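Local coordinates for cupin type-2 domain-containing protein (Ralstonia eutropha, PDB 2OPK) that probably acts as a mannose-6-phosphate isomerase of the cupin family and exchanges N-terminal strands with a second copy in the crystal, at the interface of chains A and B. Numbering follows the deposited sequence. Chains: chain A/B, Hypothetical protein.

Contact 1: the interface of chains A and B. Residues chain A 7-9, 25, 105; chain B 56, 58, 80-82.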
loop_
_atom_site.group_PDB
_atom_site.type_symbol
_atom_site.label_atom_id
_atom_site.label_comp_id
_atom_site.label_asym_id
_atom_site.label_seq_id
_atom_site.Cartn_x
_atom_site.Cartn_y
_atom_site.Cartn_z
ATOM N N GLY A 7 6.259 9.666 -5.149
ATOM C CA GLY A 7 7.482 9.130 -4.647
ATOM C C GLY A 7 7.640 7.700 -5.085
ATOM O O GLY A 7 6.820 7.188 -5.856
ATOM N N ASN A 8 8.706 7.081 -4.587
ATOM C CA ASN A 8 9.039 5.712 -4.860
ATOM C C ASN A 8 9.458 5.073 -3.540
ATOM O O ASN A 8 10.322 5.615 -2.841
ATOM C CB ASN A 8 10.136 5.631 -5.919
ATOM C CG ASN A 8 10.414 4.188 -6.370
ATOM O OD1 ASN A 8 10.779 3.332 -5.584
ATOM N ND2 ASN A 8 10.214 3.922 -7.629
ATOM N N LEU A 9 8.838 3.945 -3.197
ATOM C CA LEU A 9 9.104 3.263 -1.931
ATOM C C LEU A 9 10.493 2.660 -1.874
ATOM O O LEU A 9 10.958 2.307 -0.802
ATOM C CB LEU A 9 8.095 2.144 -1.642
ATOM C CG LEU A 9 6.682 2.358 -1.113
ATOM C CD1 LEU A 9 6.226 1.055 -0.514
ATOM C CD2 LEU A 9 6.519 3.442 -0.093
ATOM N N LEU A 25 3.604 8.928 4.467
ATOM C CA LEU A 25 3.320 9.291 3.080
ATOM C C LEU A 25 2.033 10.142 3.002
ATOM O O LEU A 25 1.939 11.049 2.181
ATOM C CB LEU A 25 3.169 8.023 2.247
ATOM C CG LEU A 25 4.341 7.025 2.316
ATOM C CD1 LEU A 25 4.092 5.914 1.357
ATOM C CD2 LEU A 25 5.712 7.683 2.036
ATOM N N LEU A 105 4.567 -1.155 3.729
ATOM C CA LEU A 105 3.592 -0.082 3.576
ATOM C C LEU A 105 2.505 -0.347 4.601
ATOM O O LEU A 105 1.900 -1.394 4.579
ATOM C CB LEU A 105 2.967 -0.093 2.180
ATOM C CG LEU A 105 1.920 1.010 2.037
ATOM C CD1 LEU A 105 2.621 2.342 1.789
ATOM C CD2 LEU A 105 1.032 0.688 0.953
ATOM N N TRP B 56 -4.464 7.784 -2.649
ATOM C CA TRP B 56 -3.043 7.461 -2.597
ATOM C C TRP B 56 -2.977 6.155 -3.377
ATOM O O TRP B 56 -3.694 5.216 -3.060
ATOM C CB TRP B 56 -2.561 7.296 -1.140
ATOM C CG TRP B 56 -1.088 6.947 -1.077
ATOM C CD1 TRP B 56 -0.047 7.818 -0.995
ATOM C CD2 TRP B 56 -0.504 5.641 -1.162
ATOM N NE1 TRP B 56 1.154 7.130 -1.021
ATOM C CE2 TRP B 56 0.897 5.801 -1.136
ATOM C CE3 TRP B 56 -1.027 4.347 -1.245
ATOM C CZ2 TRP B 56 1.761 4.738 -1.204
ATOM C CZ3 TRP B 56 -0.149 3.287 -1.304
ATOM C CH2 TRP B 56 1.214 3.486 -1.282
HETATM N N MSE B 58 -0.479 3.255 -5.703
HETATM C CA MSE B 58 0.832 2.754 -6.030
HETATM C C MSE B 58 0.786 1.565 -6.976
HETATM O O MSE B 58 -0.059 0.688 -6.838
HETATM C CB MSE B 58 1.538 2.301 -4.744
HETATM C CG MSE B 58 3.023 1.923 -4.920
HETATM SE SE MSE B 58 3.866 1.393 -3.208
HETATM C CE MSE B 58 2.657 0.169 -2.715
ATOM N N GLY B 80 6.541 0.209 -7.037
ATOM C CA GLY B 80 7.053 1.073 -5.979
ATOM C C GLY B 80 6.707 2.550 -6.114
ATOM O O GLY B 80 6.716 3.261 -5.130
ATOM N N ASP B 81 6.440 3.023 -7.330
ATOM C CA ASP B 81 6.000 4.409 -7.538
ATOM C C ASP B 81 4.575 4.600 -7.065
ATOM O O ASP B 81 3.679 3.803 -7.391
ATOM C CB ASP B 81 6.104 4.843 -9.004
ATOM C CG ASP B 81 7.546 4.987 -9.467
ATOM O OD1 ASP B 81 8.352 5.625 -8.759
ATOM O OD2 ASP B 81 7.872 4.500 -10.564
ATOM N N TRP B 82 4.386 5.671 -6.306
ATOM C CA TRP B 82 3.106 6.042 -5.743
ATOM C C TRP B 82 2.799 7.512 -6.012
ATOM O O TRP B 82 3.689 8.328 -6.303
ATOM C CB TRP B 82 3.057 5.756 -4.218
ATOM C CG TRP B 82 4.139 6.414 -3.394
ATOM C CD1 TRP B 82 5.311 5.839 -2.958
ATOM C CD2 TRP B 82 4.123 7.757 -2.851
ATOM N NE1 TRP B 82 6.027 6.752 -2.199
ATOM C CE2 TRP B 82 5.321 7.931 -2.123
ATOM C CE3 TRP B 82 3.214 8.836 -2.923
ATOM C CZ2 TRP B 82 5.640 9.144 -1.486
ATOM C CZ3 TRP B 82 3.535 10.043 -2.281
ATOM C CH2 TRP B 82 4.734 10.178 -1.575
#
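A:Gly7 meets B:Trp82 twice over, through backbone and indole face. Its carbonyl O accepts a nearly straight hydrogen bond from B:Trp82 N at 2.9 Å, and its own N returns one to B:Trp82 O, making an antiparallel bridge between strand 5-8 of chain A and strand 81-85 of chain B. The indole of B:Trp82 folds over the chain A strand: chi1 of 56° sets CG between the backbone N and the carbonyl carbon, and A:Gly7 C lies 3.6 Å from the centroid of the five-membered ring. The opposite face is backed toward its rim by A:Leu25 CD1 and by B:Trp56 NE1 of the indole's own chain, helping to hold the ring against the incoming strand. One residue along, the amide ND2 of A:Asn8 donates to the carboxylate OD1 of B:Asp81 at 2.8 Å, coming from above the carboxylate plane with the two flat groups 87° apart. A:Leu9 N then donates a hydrogen bond to B:Gly80 O at 3.0 Å. Beyond these bonds the contact turns apolar. A:Leu9 crosses B:Met58, a selenomethionine, at about a right angle, CD1 lying 3.6 Å from SE. A:Leu105 points tip to tip at B:Trp56, both methyls reaching CH2, while A:Leu25 CD1 packs 3.7 Å from CZ2 of the same indole. The site adds the N-terminal strand of one chain to the sheet of the other and backs it with an apolar patch, probably stabilising a dimer.

Contact 2: the interface of chains A and B. Residues chain A 68, 75, 82-84, 86; chain B 4-6.
With chi1 of 57°, CG of A:Trp82 stands between the backbone N and the carbonyl carbon, and this turns the indole over the B:His6 backbone. B:His6 has a similar chi1, 67°, but its imidazole leaves on the other side of the strand, so the backbone rather than the ring meets the tryptophan. B:His6 C lies over the six-membered ring of A:Trp82, offset toward the rim, 3.8 Å from its centroid. Beside it, the carbonyl O of B:Lys5 accepts a nearly straight hydrogen bond from A:His84 N at 2.8 Å. The return bond from B:Lys5 N to A:His84 O is weak, and the antiparallel pairing of strand 5-8 with strand 81-85 thins out toward B:Pro4. The modelled stub of B:Lys5 ends at CG, which packs 3.7 Å from A:His84 CB; the incomplete side chain leaves the position of its amino group unseen. B:Pro4 carries the contact past the strand end. Its ring runs alongside A:Leu83, pointing the same way, with B:Pro4 CB 4.0 Å from A:Leu83 CD1. The side chain of A:Arg75, extended from CG to NE, crosses B:Pro4 at about a right angle and brings its guanidinium to the ring. Its NH1 also stands 5.0 Å from B:His6 NE2, near enough that its positive charge could disfavour protonation of the imidazole. At the proline, A:Arg75 NH2 comes within 3.6 Å of B:Pro4 CG.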
loop_
_atom_site.group_PDB
_atom_site.type_symbol
_atom_site.label_atom_id
_atom_site.label_comp_id
_atom_site.label_asym_id
_atom_site.label_seq_id
_atom_site.Cartn_x
_atom_site.Cartn_y
_atom_site.Cartn_z
ATOM N N CYS A 68 0.495 -12.698 15.898
ATOM C CA CYS A 68 -0.667 -12.127 16.589
ATOM C C CYS A 68 -0.864 -12.933 17.847
ATOM O O CYS A 68 -0.546 -14.130 17.868
ATOM C CB CYS A 68 -1.906 -12.187 15.725
ATOM S SG CYS A 68 -1.793 -11.056 14.371
ATOM N N ARG A 75 3.455 -15.703 11.397
ATOM C CA ARG A 75 2.964 -15.664 10.041
ATOM C C ARG A 75 4.071 -15.105 9.146
ATOM O O ARG A 75 4.456 -13.951 9.264
ATOM C CB ARG A 75 1.756 -14.736 9.954
ATOM C CG ARG A 75 0.577 -15.120 10.847
ATOM C CD ARG A 75 -0.256 -13.920 11.209
ATOM N NE ARG A 75 -1.300 -14.305 12.149
ATOM C CZ ARG A 75 -2.594 -14.504 11.864
ATOM N NH1 ARG A 75 -3.105 -14.286 10.650
ATOM N NH2 ARG A 75 -3.404 -14.896 12.841
ATOM N N TRP A 82 -0.159 -9.160 2.823
ATOM C CA TRP A 82 -0.743 -8.171 3.687
ATOM C C TRP A 82 -1.531 -8.816 4.805
ATOM O O TRP A 82 -1.908 -9.992 4.737
ATOM C CB TRP A 82 -1.646 -7.211 2.917
ATOM C CG TRP A 82 -2.758 -7.806 2.154
ATOM C CD1 TRP A 82 -2.742 -8.116 0.842
ATOM C CD2 TRP A 82 -4.091 -8.119 2.632
ATOM N NE1 TRP A 82 -3.948 -8.600 0.470
ATOM C CE2 TRP A 82 -4.802 -8.612 1.541
ATOM C CE3 TRP A 82 -4.734 -8.037 3.880
ATOM C CZ2 TRP A 82 -6.133 -9.013 1.634
ATOM C CZ3 TRP A 82 -6.068 -8.412 3.971
ATOM C CH2 TRP A 82 -6.750 -8.905 2.859
ATOM N N LEU A 83 -1.781 -8.011 5.821
ATOM C CA LEU A 83 -2.409 -8.462 7.037
ATOM C C LEU A 83 -3.166 -7.279 7.595
ATOM O O LEU A 83 -2.614 -6.172 7.682
ATOM C CB LEU A 83 -1.334 -8.901 8.045
ATOM C CG LEU A 83 -1.802 -9.314 9.460
ATOM C CD1 LEU A 83 -2.669 -10.522 9.420
ATOM C CD2 LEU A 83 -0.597 -9.554 10.386
ATOM N N HIS A 84 -4.423 -7.519 7.968
ATOM C CA HIS A 84 -5.246 -6.528 8.647
ATOM C C HIS A 84 -5.287 -6.900 10.121
ATOM O O HIS A 84 -5.689 -8.014 10.485
ATOM C CB HIS A 84 -6.644 -6.490 8.055
ATOM C CG HIS A 84 -7.617 -5.664 8.838
ATOM N ND1 HIS A 84 -8.854 -6.144 9.219
ATOM C CD2 HIS A 84 -7.526 -4.413 9.346
ATOM C CE1 HIS A 84 -9.492 -5.208 9.902
ATOM N NE2 HIS A 84 -8.710 -4.150 9.997
ATOM N N PRO A 86 -6.928 -5.834 13.447
ATOM C CA PRO A 86 -7.957 -5.015 14.024
ATOM C C PRO A 86 -7.511 -4.296 15.298
ATOM O O PRO A 86 -6.641 -4.776 15.997
ATOM C CB PRO A 86 -9.037 -6.052 14.361
ATOM C CG PRO A 86 -8.759 -7.182 13.423
ATOM C CD PRO A 86 -7.317 -7.260 13.460
ATOM N N PRO B 4 -7.895 -11.310 12.637
ATOM C CA PRO B 4 -7.116 -10.747 11.542
ATOM C C PRO B 4 -7.339 -11.444 10.198
ATOM O O PRO B 4 -7.423 -12.676 10.156
ATOM C CB PRO B 4 -5.676 -10.981 11.993
ATOM C CG PRO B 4 -5.748 -12.185 12.847
ATOM C CD PRO B 4 -7.047 -12.072 13.573
ATOM N N LYS B 5 -7.447 -10.657 9.121
ATOM C CA LYS B 5 -7.505 -11.206 7.767
ATOM C C LYS B 5 -6.175 -10.965 7.042
ATOM O O LYS B 5 -5.401 -10.085 7.385
ATOM C CB LYS B 5 -8.706 -10.698 6.960
ATOM C CG LYS B 5 -8.859 -9.218 6.776
ATOM N N HIS B 6 -5.900 -11.796 6.056
ATOM C CA HIS B 6 -4.658 -11.704 5.325
ATOM C C HIS B 6 -4.885 -12.093 3.883
ATOM O O HIS B 6 -5.924 -12.674 3.536
ATOM C CB HIS B 6 -3.593 -12.572 5.985
ATOM C CG HIS B 6 -3.874 -14.035 5.916
ATOM N ND1 HIS B 6 -3.293 -14.859 4.977
ATOM C CD2 HIS B 6 -4.651 -14.830 6.689
ATOM C CE1 HIS B 6 -3.710 -16.097 5.167
ATOM N NE2 HIS B 6 -4.539 -16.105 6.194
#

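The C-alpha centres of contact 1 and contact 2 lie about 21 Å apart, and strands 5-8 and 81-85 pair in both with the chains exchanged, with B:Trp82 and A:Trp82 in like roles, while other elements complete each patch. Contact 1 shows the later part of the N-terminal strand of chain A on chain B; contact 2 the earlier part of the chain B strand on chain A. Because the interface is two-fold symmetric, each has a twin, and together they describe one continuous strand addition made twice. Such reciprocal exchange ties the copies together at two places, suggesting a stable dimer, although the structure alone does not prove one.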